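Local coordinates for protein polyketide synthase type I (Bacillus amyloliquefaciens, PDB 5KKU) that supplies the N-terminal dehydratase domain of a modular synthase on the difficidin assembly line, probably removing water from carrier-bound polyketide intermediates, at residues I60-P65 against E108-Q113. Residues are numbered along the deposited sequence; the frame is centred on the assembly and turned at random.
Sequences IIFKQP and ENMECQ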
ATOM      1  N   ILE A  60       9.293  -1.430  -7.498  1.00 23.69           N
ATOM      2  CA  ILE A  60       8.257  -2.340  -7.083  1.00 21.86           C
ATOM      3  C   ILE A  60       7.241  -2.602  -8.164  1.00 22.29           C
ATOM      4  O   ILE A  60       6.807  -1.722  -8.820  1.00 21.42           O
ATOM      5  CB  ILE A  60       7.547  -1.792  -5.867  1.00 18.87           C
ATOM      6  CG1 ILE A  60       8.551  -1.531  -4.781  1.00 22.10           C
ATOM      7  CG2 ILE A  60       6.472  -2.730  -5.393  1.00 22.31           C
ATOM      8  CD1 ILE A  60       7.987  -0.874  -3.577  1.00 24.44           C
ATOM      9  N   ILE A  61       6.852  -3.831  -8.332  1.00 20.70           N
ATOM     10  CA  ILE A  61       5.804  -4.165  -9.250  1.00 27.95           C
ATOM     11  C   ILE A  61       4.789  -5.042  -8.578  1.00 23.66           C
ATOM     12  O   ILE A  61       5.131  -6.050  -8.103  1.00 24.38           O
ATOM     13  CB  ILE A  61       6.320  -4.915 -10.470  1.00 27.39           C
ATOM     14  CG1 ILE A  61       7.443  -4.180 -11.130  1.00 30.19           C
ATOM     15  CG2 ILE A  61       5.214  -5.145 -11.464  1.00 26.67           C
ATOM     16  CD1 ILE A  61       8.155  -4.971 -12.198  1.00 29.79           C
ATOM     17  N   PHE A  62       3.547  -4.638  -8.583  1.00 25.89           N
ATOM     18  CA  PHE A  62       2.496  -5.403  -8.000  1.00 21.54           C
ATOM     19  C   PHE A  62       1.838  -6.253  -9.062  1.00 29.42           C
ATOM     20  O   PHE A  62       1.402  -5.777 -10.068  1.00 26.96           O
ATOM     21  CB  PHE A  62       1.459  -4.508  -7.331  1.00 26.27           C
ATOM     22  CG  PHE A  62       1.981  -3.653  -6.226  1.00 20.69           C
ATOM     23  CD1 PHE A  62       2.430  -4.194  -5.075  1.00 24.86           C
ATOM     24  CD2 PHE A  62       1.941  -2.320  -6.325  1.00 21.21           C
ATOM     25  CE1 PHE A  62       2.883  -3.414  -4.064  1.00 23.75           C
ATOM     26  CE2 PHE A  62       2.390  -1.536  -5.325  1.00 23.49           C
ATOM     27  CZ  PHE A  62       2.866  -2.083  -4.192  1.00 21.01           C
ATOM     28  N   LYS A  63       1.797  -7.540  -8.833  1.00 28.68           N
ATOM     29  CA  LYS A  63       1.317  -8.464  -9.823  1.00 29.26           C
ATOM     30  C   LYS A  63       0.293  -9.576  -9.907  1.00 33.65           C
ATOM     31  O   LYS A  63      -0.235  -9.825 -10.953  1.00 55.69           O
ATOM     32  CB  LYS A  63       2.340  -9.533 -10.102  1.00 28.92           C
ATOM     33  CG  LYS A  63       3.706  -8.975 -10.427  1.00 30.41           C
ATOM     34  CD  LYS A  63       4.653  -9.974 -11.048  1.00 28.03           C
ATOM     35  CE  LYS A  63       6.078  -9.524 -10.929  1.00 32.79           C
ATOM     36  NZ  LYS A  63       7.110 -10.555 -11.115  1.00 32.90           N
ATOM     37  N   GLN A  64      -0.171 -10.124  -8.898  1.00 29.38           N
ATOM     38  CA  GLN A  64      -1.350 -10.943  -8.871  1.00 27.99           C
ATOM     39  C   GLN A  64      -1.884 -10.631  -7.454  1.00 26.28           C
ATOM     40  O   GLN A  64      -1.138 -10.608  -6.552  1.00 22.25           O
ATOM     41  CB  GLN A  64      -1.165 -12.405  -9.166  1.00 25.27           C
ATOM     42  CG  GLN A  64      -2.379 -13.118  -9.617  1.00 31.20           C
ATOM     43  CD  GLN A  64      -2.785 -12.839 -11.033  1.00 32.02           C
ATOM     44  OE1 GLN A  64      -3.141 -11.761 -11.344  1.00 33.10           O
ATOM     45  NE2 GLN A  64      -2.765 -13.828 -11.860  1.00 30.07           N
ATOM     46  N   PRO A  65      -3.157 -10.362  -7.302  1.00 22.62           N
ATOM     47  CA  PRO A  65      -3.709 -10.106  -5.987  1.00 22.85           C
ATOM     48  C   PRO A  65      -3.752 -11.368  -5.139  1.00 23.89           C
ATOM     49  O   PRO A  65      -4.009 -12.371  -5.692  1.00 23.21           O
ATOM     50  CB  PRO A  65      -5.107  -9.613  -6.310  1.00 24.32           C
ATOM     51  CG  PRO A  65      -5.456 -10.262  -7.549  1.00 23.43           C
ATOM     52  CD  PRO A  65      -4.192 -10.277  -8.331  1.00 25.43           C
ATOM     53  N   GLU A 108       2.625 -15.170  -9.045  1.00 27.05           N
ATOM     54  CA  GLU A 108       3.560 -14.135  -8.692  1.00 24.72           C
ATOM     55  C   GLU A 108       2.800 -12.915  -8.207  1.00 28.47           C
ATOM     56  O   GLU A 108       1.882 -12.456  -8.828  1.00 25.71           O
ATOM     57  CB  GLU A 108       4.454 -13.816  -9.838  1.00 22.72           C
ATOM     58  CG  GLU A 108       5.127 -15.016 -10.404  1.00 33.10           C
ATOM     59  CD  GLU A 108       6.139 -14.701 -11.453  1.00 34.90           C
ATOM     60  OE1 GLU A 108       6.051 -13.683 -12.117  1.00 35.82           O
ATOM     61  OE2 GLU A 108       7.036 -15.505 -11.613  1.00 41.64           O
ATOM     62  N   ASN A 109       3.177 -12.423  -7.057  1.00 26.21           N
ATOM     63  CA  ASN A 109       2.467 -11.348  -6.426  1.00 23.02           C
ATOM     64  C   ASN A 109       3.169 -10.024  -6.457  1.00 22.77           C
ATOM     65  O   ASN A 109       2.567  -9.038  -6.606  1.00 25.63           O
ATOM     66  CB  ASN A 109       2.046 -11.741  -5.018  1.00 21.60           C
ATOM     67  CG  ASN A 109       1.182 -12.977  -4.993  1.00 24.50           C
ATOM     68  OD1 ASN A 109       1.526 -13.962  -4.413  1.00 19.08           O
ATOM     69  ND2 ASN A 109       0.085 -12.912  -5.646  1.00 21.99           N
ATOM     70  N   MET A 110       4.478 -10.055  -6.399  1.00 25.28           N
ATOM     71  CA  MET A 110       5.256  -8.860  -6.350  1.00 27.43           C
ATOM     72  C   MET A 110       6.751  -9.049  -6.496  1.00 28.13           C
ATOM     73  O   MET A 110       7.283 -10.042  -6.095  1.00 25.16           O
ATOM     74  CB  MET A 110       4.958  -8.140  -5.072  1.00 27.53           C
ATOM     75  CG  MET A 110       5.594  -6.805  -4.967  1.00 31.10           C
ATOM     76  SD  MET A 110       5.787  -6.310  -3.296  1.00 46.47           S
ATOM     77  CE  MET A 110       7.550  -6.431  -3.123  1.00 33.73           C
ATOM     78  N   GLU A 111       7.410  -8.057  -7.070  1.00 28.55           N
ATOM     79  CA  GLU A 111       8.847  -7.991  -7.152  1.00 31.35           C
ATOM     80  C   GLU A 111       9.388  -6.617  -6.865  1.00 28.38           C
ATOM     81  O   GLU A 111       8.758  -5.673  -7.083  1.00 28.80           O
ATOM     82  CB  GLU A 111       9.344  -8.476  -8.492  1.00 29.75           C
ATOM     83  CG  GLU A 111       9.153  -7.508  -9.620  1.00 36.20           C
ATOM     84  CD  GLU A 111       9.850  -7.930 -10.879  1.00 41.63           C
ATOM     85  OE1 GLU A 111       9.353  -8.842 -11.527  1.00 38.83           O
ATOM     86  OE2 GLU A 111      10.871  -7.331 -11.214  1.00 40.11           O
ATOM     87  N   CYS A 112      10.556  -6.526  -6.297  1.00 28.10           N
ATOM     88  CA  CYS A 112      11.211  -5.251  -6.113  1.00 29.44           C
ATOM     89  C   CYS A 112      12.710  -5.420  -5.921  1.00 28.16           C
ATOM     90  O   CYS A 112      13.183  -6.505  -5.867  1.00 30.36           O
ATOM     91  CB  CYS A 112      10.618  -4.495  -4.937  1.00 22.21           C
ATOM     92  SG  CYS A 112      10.875  -5.219  -3.334  1.00 31.22           S
ATOM     93  N   GLN A 113      13.438  -4.346  -5.724  1.00 26.83           N
ATOM     94  CA  GLN A 113      14.842  -4.394  -5.417  1.00 28.11           C
ATOM     95  C   GLN A 113      15.100  -3.765  -4.084  1.00 25.10           C
ATOM     96  O   GLN A 113      14.756  -2.654  -3.847  1.00 26.70           O
ATOM     97  CB  GLN A 113      15.636  -3.679  -6.461  1.00 27.92           C
ATOM     98  CG  GLN A 113      15.477  -4.228  -7.820  1.00 31.89           C
ATOM     99  CD  GLN A 113      16.351  -5.438  -8.058  1.00 42.20           C
ATOM    100  OE1 GLN A 113      17.393  -5.631  -7.437  1.00 41.72           O
ATOM    101  NE2 GLN A 113      15.913  -6.259  -8.951  1.00 41.23           N
TER
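K63 binds two acidic residues of strand 107-116 where strand 55-62 ends, in the predicted N-terminal hotdog fold of this double-hotdog dehydratase. K63 NZ lies 2.9 Å from E111 OE1 in a salt bridge that uses the anti lone pair of the carboxylate. A weaker bridge joins K63 NZ to E108 OE1 at 3.5 Å. The extended lysine chain runs beside E108 and crosses E111 obliquely. With E111 CG set between its own backbone N and C (chi1 76°), the extended chain puts OE1 beside K63 NZ. E111 OE2 has a long, weak ion pair with K88.

The strands are antiparallel. I61 and E111 form a hydrogen-bonded pair, with I61 N 2.9 Å from E111 O, nearly along the C=O axis, and E111 N bonding back to I61 O. Just past the strand end, K63 N donates to N109 O, 2.8 Å away, from 46° out of that carbonyl plane. N109 and M110 both face I91 on strand 86-97, a classic beta bulge. The N109 amide ties down the loop that follows strand 55-62: its ND2 donates to Q64 O at 2.8 Å, from above the carbonyl plane, while S93 binds its OD1. P65, in this loop, has its side chain about 8 Å from that of H25, the predicted proton acceptor.

On one face, I61 and E111 lie side by side, with I61 CD1 3.7 Å from E111 CD. On the other face, F62 and M110 lie side by side. M110 CG is anti to the backbone N (chi1 -174°), and SD makes an oblique Met-aromatic contact with the F62 ring. L38 and L42 of helix 37-49 touch M110. I60 CG2 covers one face of the F62 ring near its rim, and I60 CG1 meets C112 CB at 3.6 Å.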